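Local coordinates for protein amidohydrolase 2 (Bifidobacterium longum subsp. infantis, PDB 6UVZ) that probably acts as a hydrolase of the metallo-dependent amidohydrolase superfamily, its exact substrate and reaction not being established, at residues A[6-18]-A[213-225]. Residues are numbered along the deposited sequence; the frame is centred on the assembly and turned at random.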
loop_
_atom_site.group_PDB
_atom_site.type_symbol
_atom_site.label_atom_id
_atom_site.label_comp_id
_atom_site.label_asym_id
_atom_site.label_seq_id
_atom_site.Cartn_x
_atom_site.Cartn_y
_atom_site.Cartn_z
ATOM N N LEU A 6 15.411 -13.826 8.020
ATOM C CA LEU A 6 15.139 -12.453 7.611
ATOM C C LEU A 6 13.784 -12.016 8.145
ATOM O O LEU A 6 12.799 -12.753 8.024
ATOM C CB LEU A 6 15.166 -12.326 6.082
ATOM C CG LEU A 6 14.611 -11.038 5.470
ATOM C CD1 LEU A 6 15.575 -9.878 5.669
ATOM C CD2 LEU A 6 14.292 -11.239 3.995
ATOM N N ASN A 7 13.734 -10.819 8.727
ATOM C CA ASN A 7 12.491 -10.249 9.229
ATOM C C ASN A 7 11.772 -9.518 8.101
ATOM O O ASN A 7 12.389 -8.742 7.364
ATOM C CB ASN A 7 12.764 -9.296 10.392
ATOM C CG ASN A 7 13.429 -9.985 11.567
ATOM O OD1 ASN A 7 13.182 -11.163 11.830
ATOM N ND2 ASN A 7 14.277 -9.255 12.280
ATOM N N VAL A 8 10.468 -9.764 7.974
ATOM C CA VAL A 8 9.668 -9.238 6.873
ATOM C C VAL A 8 8.407 -8.596 7.435
ATOM O O VAL A 8 7.712 -9.199 8.262
ATOM C CB VAL A 8 9.304 -10.343 5.860
ATOM C CG1 VAL A 8 8.327 -9.816 4.824
ATOM C CG2 VAL A 8 10.557 -10.881 5.186
ATOM N N ILE A 9 8.116 -7.377 6.987
ATOM C CA ILE A 9 6.871 -6.682 7.301
ATOM C C ILE A 9 6.155 -6.404 5.987
ATOM O O ILE A 9 6.667 -5.663 5.139
ATOM C CB ILE A 9 7.115 -5.377 8.075
ATOM C CG1 ILE A 9 7.610 -5.676 9.491
ATOM C CG2 ILE A 9 5.846 -4.536 8.117
ATOM C CD1 ILE A 9 7.811 -4.438 10.341
ATOM N N ASP A 10 4.975 -6.999 5.817
ATOM C CA ASP A 10 4.195 -6.833 4.595
ATOM C C ASP A 10 3.419 -5.524 4.680
ATOM O O ASP A 10 2.450 -5.417 5.435
ATOM C CB ASP A 10 3.250 -8.013 4.401
ATOM C CG ASP A 10 2.876 -8.227 2.949
ATOM O OD1 ASP A 10 3.001 -9.372 2.470
ATOM O OD2 ASP A 10 2.475 -7.250 2.283
ATOM N N SER A 11 3.832 -4.528 3.900
ATOM C CA SER A 11 3.210 -3.213 3.978
ATOM C C SER A 11 1.913 -3.108 3.183
ATOM O O SER A 11 1.300 -2.035 3.182
ATOM C CB SER A 11 4.194 -2.139 3.504
ATOM O OG SER A 11 4.613 -2.379 2.173
ATOM N N HIS A 12 1.468 -4.179 2.525
ATOM C CA HIS A 12 0.263 -4.105 1.700
ATOM C C HIS A 12 -0.255 -5.515 1.455
ATOM O O HIS A 12 0.339 -6.262 0.671
ATOM C CB HIS A 12 0.561 -3.393 0.385
ATOM C CG HIS A 12 -0.653 -3.112 -0.446
ATOM N ND1 HIS A 12 -1.167 -1.843 -0.604
ATOM C CD2 HIS A 12 -1.450 -3.933 -1.170
ATOM C CE1 HIS A 12 -2.230 -1.894 -1.387
ATOM N NE2 HIS A 12 -2.423 -3.151 -1.744
ATOM N N PHE A 13 -1.358 -5.873 2.112
ATOM C CA PHE A 13 -2.022 -7.143 1.854
ATOM C C PHE A 13 -3.519 -6.964 2.067
ATOM O O PHE A 13 -3.968 -5.989 2.676
ATOM C CB PHE A 13 -1.475 -8.269 2.744
ATOM C CG PHE A 13 -2.048 -8.285 4.135
ATOM C CD1 PHE A 13 -3.116 -9.113 4.450
ATOM C CD2 PHE A 13 -1.516 -7.484 5.130
ATOM C CE1 PHE A 13 -3.645 -9.134 5.726
ATOM C CE2 PHE A 13 -2.040 -7.501 6.409
ATOM C CZ PHE A 13 -3.106 -8.327 6.707
ATOM N N HIS A 14 -4.290 -7.923 1.557
ATOM C CA HIS A 14 -5.742 -7.889 1.646
ATOM C C HIS A 14 -6.269 -9.220 2.163
ATOM O O HIS A 14 -5.645 -10.269 1.977
ATOM C CB HIS A 14 -6.391 -7.592 0.285
ATOM C CG HIS A 14 -5.864 -6.364 -0.389
ATOM N ND1 HIS A 14 -6.230 -5.091 -0.008
ATOM C CD2 HIS A 14 -5.010 -6.215 -1.428
ATOM C CE1 HIS A 14 -5.618 -4.209 -0.779
ATOM N NE2 HIS A 14 -4.872 -4.866 -1.650
ATOM N N ILE A 15 -7.430 -9.160 2.815
ATOM C CA ILE A 15 -8.200 -10.340 3.186
ATOM C C ILE A 15 -9.672 -10.025 2.957
ATOM O O ILE A 15 -10.113 -8.885 3.122
ATOM C CB ILE A 15 -7.967 -10.780 4.652
ATOM C CG1 ILE A 15 -8.257 -9.627 5.617
ATOM C CG2 ILE A 15 -6.556 -11.318 4.845
ATOM C CD1 ILE A 15 -8.179 -10.019 7.074
ATOM N N TRP A 16 -10.435 -11.045 2.568
ATOM C CA TRP A 16 -11.866 -10.867 2.369
ATOM C C TRP A 16 -12.560 -12.220 2.403
ATOM O O TRP A 16 -11.924 -13.272 2.297
ATOM C CB TRP A 16 -12.174 -10.141 1.052
ATOM C CG TRP A 16 -11.664 -10.833 -0.178
ATOM C CD1 TRP A 16 -12.165 -11.968 -0.750
ATOM C CD2 TRP A 16 -10.569 -10.418 -1.003
ATOM N NE1 TRP A 16 -11.440 -12.291 -1.871
ATOM C CE2 TRP A 16 -10.455 -11.354 -2.049
ATOM C CE3 TRP A 16 -9.669 -9.349 -0.954
ATOM C CZ2 TRP A 16 -9.479 -11.254 -3.038
ATOM C CZ3 TRP A 16 -8.701 -9.251 -1.937
ATOM C CH2 TRP A 16 -8.614 -10.197 -2.965
ATOM N N ASP A 17 -13.879 -12.169 2.554
ATOM C CA ASP A 17 -14.732 -13.354 2.531
ATOM C C ASP A 17 -15.883 -13.073 1.576
ATOM O O ASP A 17 -16.735 -12.211 1.879
ATOM C CB ASP A 17 -15.245 -13.691 3.930
ATOM C CG ASP A 17 -15.994 -15.010 3.980
ATOM O OD1 ASP A 17 -16.001 -15.738 2.966
ATOM O OD2 ASP A 17 -16.577 -15.319 5.040
ATOM N N PRO A 18 -15.955 -13.756 0.429
ATOM C CA PRO A 18 -16.983 -13.419 -0.570
ATOM C C PRO A 18 -18.408 -13.701 -0.119
ATOM O O PRO A 18 -19.344 -13.201 -0.757
ATOM C CB PRO A 18 -16.600 -14.290 -1.774
ATOM C CG PRO A 18 -15.840 -15.431 -1.184
ATOM C CD PRO A 18 -15.089 -14.861 -0.016
ATOM N N LYS A 213 13.198 4.890 1.710
ATOM C CA LYS A 213 11.808 5.235 1.431
ATOM C C LYS A 213 11.205 4.271 0.418
ATOM O O LYS A 213 10.424 4.660 -0.454
ATOM C CB LYS A 213 11.699 6.682 0.953
ATOM C CG LYS A 213 12.138 7.698 2.002
ATOM C CD LYS A 213 12.592 9.012 1.383
ATOM C CE LYS A 213 11.431 9.791 0.793
ATOM N NZ LYS A 213 11.862 11.108 0.250
ATOM N N VAL A 214 11.560 2.992 0.525
ATOM C CA VAL A 214 11.027 1.940 -0.333
ATOM C C VAL A 214 10.531 0.810 0.558
ATOM O O VAL A 214 11.279 0.303 1.400
ATOM C CB VAL A 214 12.081 1.425 -1.332
ATOM C CG1 VAL A 214 11.546 0.230 -2.094
ATOM C CG2 VAL A 214 12.484 2.529 -2.296
ATOM N N LEU A 215 9.273 0.417 0.372
ATOM C CA LEU A 215 8.616 -0.566 1.221
ATOM C C LEU A 215 8.403 -1.867 0.460
ATOM O O LEU A 215 8.028 -1.854 -0.716
ATOM C CB LEU A 215 7.266 -0.042 1.718
ATOM C CG LEU A 215 7.231 1.354 2.341
ATOM C CD1 LEU A 215 5.795 1.827 2.499
ATOM C CD2 LEU A 215 7.941 1.358 3.679
ATOM N N TYR A 216 8.636 -2.991 1.135
ATOM C CA TYR A 216 8.285 -4.287 0.571
ATOM C C TYR A 216 6.777 -4.483 0.633
ATOM O O TYR A 216 6.156 -4.275 1.682
ATOM C CB TYR A 216 8.984 -5.427 1.309
ATOM C CG TYR A 216 8.309 -6.761 1.080
ATOM C CD1 TYR A 216 8.439 -7.430 -0.131
ATOM C CD2 TYR A 216 7.523 -7.344 2.067
ATOM C CE1 TYR A 216 7.813 -8.644 -0.349
ATOM C CE2 TYR A 216 6.893 -8.556 1.857
ATOM C CZ TYR A 216 7.042 -9.203 0.650
ATOM O OH TYR A 216 6.417 -10.410 0.441
ATOM N N SER A 217 6.194 -4.900 -0.487
ATOM C CA SER A 217 4.759 -5.116 -0.587
ATOM C C SER A 217 4.502 -6.361 -1.419
ATOM O O SER A 217 5.096 -6.530 -2.488
ATOM C CB SER A 217 4.063 -3.901 -1.212
ATOM O OG SER A 217 2.755 -4.229 -1.639
ATOM N N SER A 218 3.618 -7.228 -0.930
ATOM C CA SER A 218 3.254 -8.448 -1.639
ATOM C C SER A 218 1.999 -8.301 -2.484
ATOM O O SER A 218 1.857 -9.013 -3.483
ATOM C CB SER A 218 3.048 -9.602 -0.651
ATOM O OG SER A 218 1.912 -9.375 0.165
ATOM N N ASN A 219 1.088 -7.401 -2.105
ATOM C CA ASN A 219 -0.203 -7.240 -2.776
ATOM C C ASN A 219 -0.995 -8.547 -2.775
ATOM O O ASN A 219 -1.777 -8.818 -3.689
ATOM C CB ASN A 219 -0.032 -6.707 -4.203
ATOM C CG ASN A 219 -1.282 -6.029 -4.728
ATOM O OD1 ASN A 219 -2.153 -5.623 -3.959
ATOM N ND2 ASN A 219 -1.375 -5.901 -6.047
ATOM N N TRP A 220 -0.789 -9.360 -1.744
ATOM C CA TRP A 220 -1.482 -10.633 -1.632
ATOM C C TRP A 220 -2.945 -10.399 -1.258
ATOM O O TRP A 220 -3.247 -9.496 -0.471
ATOM C CB TRP A 220 -0.791 -11.503 -0.578
ATOM C CG TRP A 220 -1.352 -12.879 -0.425
ATOM C CD1 TRP A 220 -0.987 -13.994 -1.120
ATOM C CD2 TRP A 220 -2.372 -13.293 0.491
ATOM N NE1 TRP A 220 -1.720 -15.076 -0.697
ATOM C CE2 TRP A 220 -2.578 -14.672 0.292
ATOM C CE3 TRP A 220 -3.132 -12.630 1.459
ATOM C CZ2 TRP A 220 -3.512 -15.401 1.023
ATOM C CZ3 TRP A 220 -4.061 -13.356 2.185
ATOM C CH2 TRP A 220 -4.242 -14.726 1.963
ATOM N N PRO A 221 -3.884 -11.192 -1.803
ATOM C CA PRO A 221 -3.678 -12.292 -2.750
ATOM C C PRO A 221 -3.842 -11.889 -4.214
ATOM O O PRO A 221 -3.930 -12.763 -5.076
ATOM C CB PRO A 221 -4.766 -13.283 -2.348
ATOM C CG PRO A 221 -5.897 -12.398 -1.932
ATOM C CD PRO A 221 -5.278 -11.152 -1.325
ATOM N N VAL A 222 -3.888 -10.583 -4.488
ATOM C CA VAL A 222 -4.024 -10.118 -5.863
ATOM C C VAL A 222 -2.802 -10.481 -6.698
ATOM O O VAL A 222 -2.905 -10.602 -7.925
ATOM C CB VAL A 222 -4.282 -8.598 -5.885
ATOM C CG1 VAL A 222 -4.633 -8.126 -7.289
ATOM C CG2 VAL A 222 -5.391 -8.238 -4.910
ATOM N N VAL A 223 -1.646 -10.679 -6.059
ATOM C CA VAL A 223 -0.437 -11.056 -6.781
ATOM C C VAL A 223 -0.585 -12.416 -7.450
ATOM O O VAL A 223 0.131 -12.716 -8.411
ATOM C CB VAL A 223 0.776 -11.031 -5.825
ATOM C CG1 VAL A 223 0.699 -12.177 -4.825
ATOM C CG2 VAL A 223 2.086 -11.065 -6.603
ATOM N N GLU A 224 -1.513 -13.249 -6.975
ATOM C CA GLU A 224 -1.763 -14.562 -7.557
ATOM C C GLU A 224 -2.679 -14.510 -8.775
ATOM O O GLU A 224 -3.213 -15.550 -9.178
ATOM C CB GLU A 224 -2.353 -15.501 -6.501
ATOM C CG GLU A 224 -1.393 -15.865 -5.381
ATOM C CD GLU A 224 -0.259 -16.762 -5.846
ATOM O OE1 GLU A 224 -0.384 -17.376 -6.926
ATOM O OE2 GLU A 224 0.758 -16.855 -5.127
ATOM N N LEU A 225 -2.873 -13.332 -9.369
ATOM C CA LEU A 225 -3.710 -13.183 -10.555
ATOM C C LEU A 225 -2.878 -13.193 -11.833
ATOM O O LEU A 225 -3.075 -14.049 -12.701
ATOM C CB LEU A 225 -4.534 -11.891 -10.457
ATOM C CG LEU A 225 -5.626 -11.698 -11.510
ATOM C CD1 LEU A 225 -6.695 -12.771 -11.374
ATOM C CD2 LEU A 225 -6.238 -10.310 -11.404
HETATM O O HOH W 1 7.872 -3.165 4.381
#
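Ser11 and Tyr216 meet where the first and last barrel strands come together: backbone Ser11 N donates to Tyr216 O at 3.2 Å, with an N-H...O angle of 160°. The hydroxyl OG of Ser11, set between its own N and carbonyl carbon (chi1 59°), also points to Tyr216 O, but this second bond is modelled improbably short and is doubtful. Further along, Asn219 N reaches His12 O at 3.1 Å, and His14 N bonds Trp220 O at 2.8 Å. Beside them the OD1 of Asn219 lies at the edge of the His14 imidazole, 3.6 Å from NE2, while the NE2 atoms of His12 and His14 are 3.0 Å apart; the strongest polar partners of His14 and Asn219 are Val58 and Gly193. These histidines recall the HxH pair that ends the first strand of amidohydrolases and often binds metal, although no metal is modelled.

Asp10 positions this corner. Its OD2 accepts His12 N at 3.2 Å through its anti lone pair, an Asx turn; OD1 faces Ser218 OG, a tentative bond because the place of OD1 is uncertain. Replacing the carboxylate with an alanine's methyl is likely to leave His12 N without its acceptor and the turn free to shift. On the flanks, Val8 CG1 packs 3.5 Å from Tyr216 CE2, and Trp16 CH2 rests 3.6 Å from CG of Pro221, which follows a cis peptide bond.

Lys190, from strand 187-191, bonds both Ser11 O and His12 ND1. Strand 51-58 pairs with Val8 and Asp10, and helix 229-239 covers Tyr216 and Ser218 through Phe229. Strands 7-13 and 214-216, first and last in the parallel sheet, meet here with their short segments 97° apart, consistent with closure of a TIM barrel.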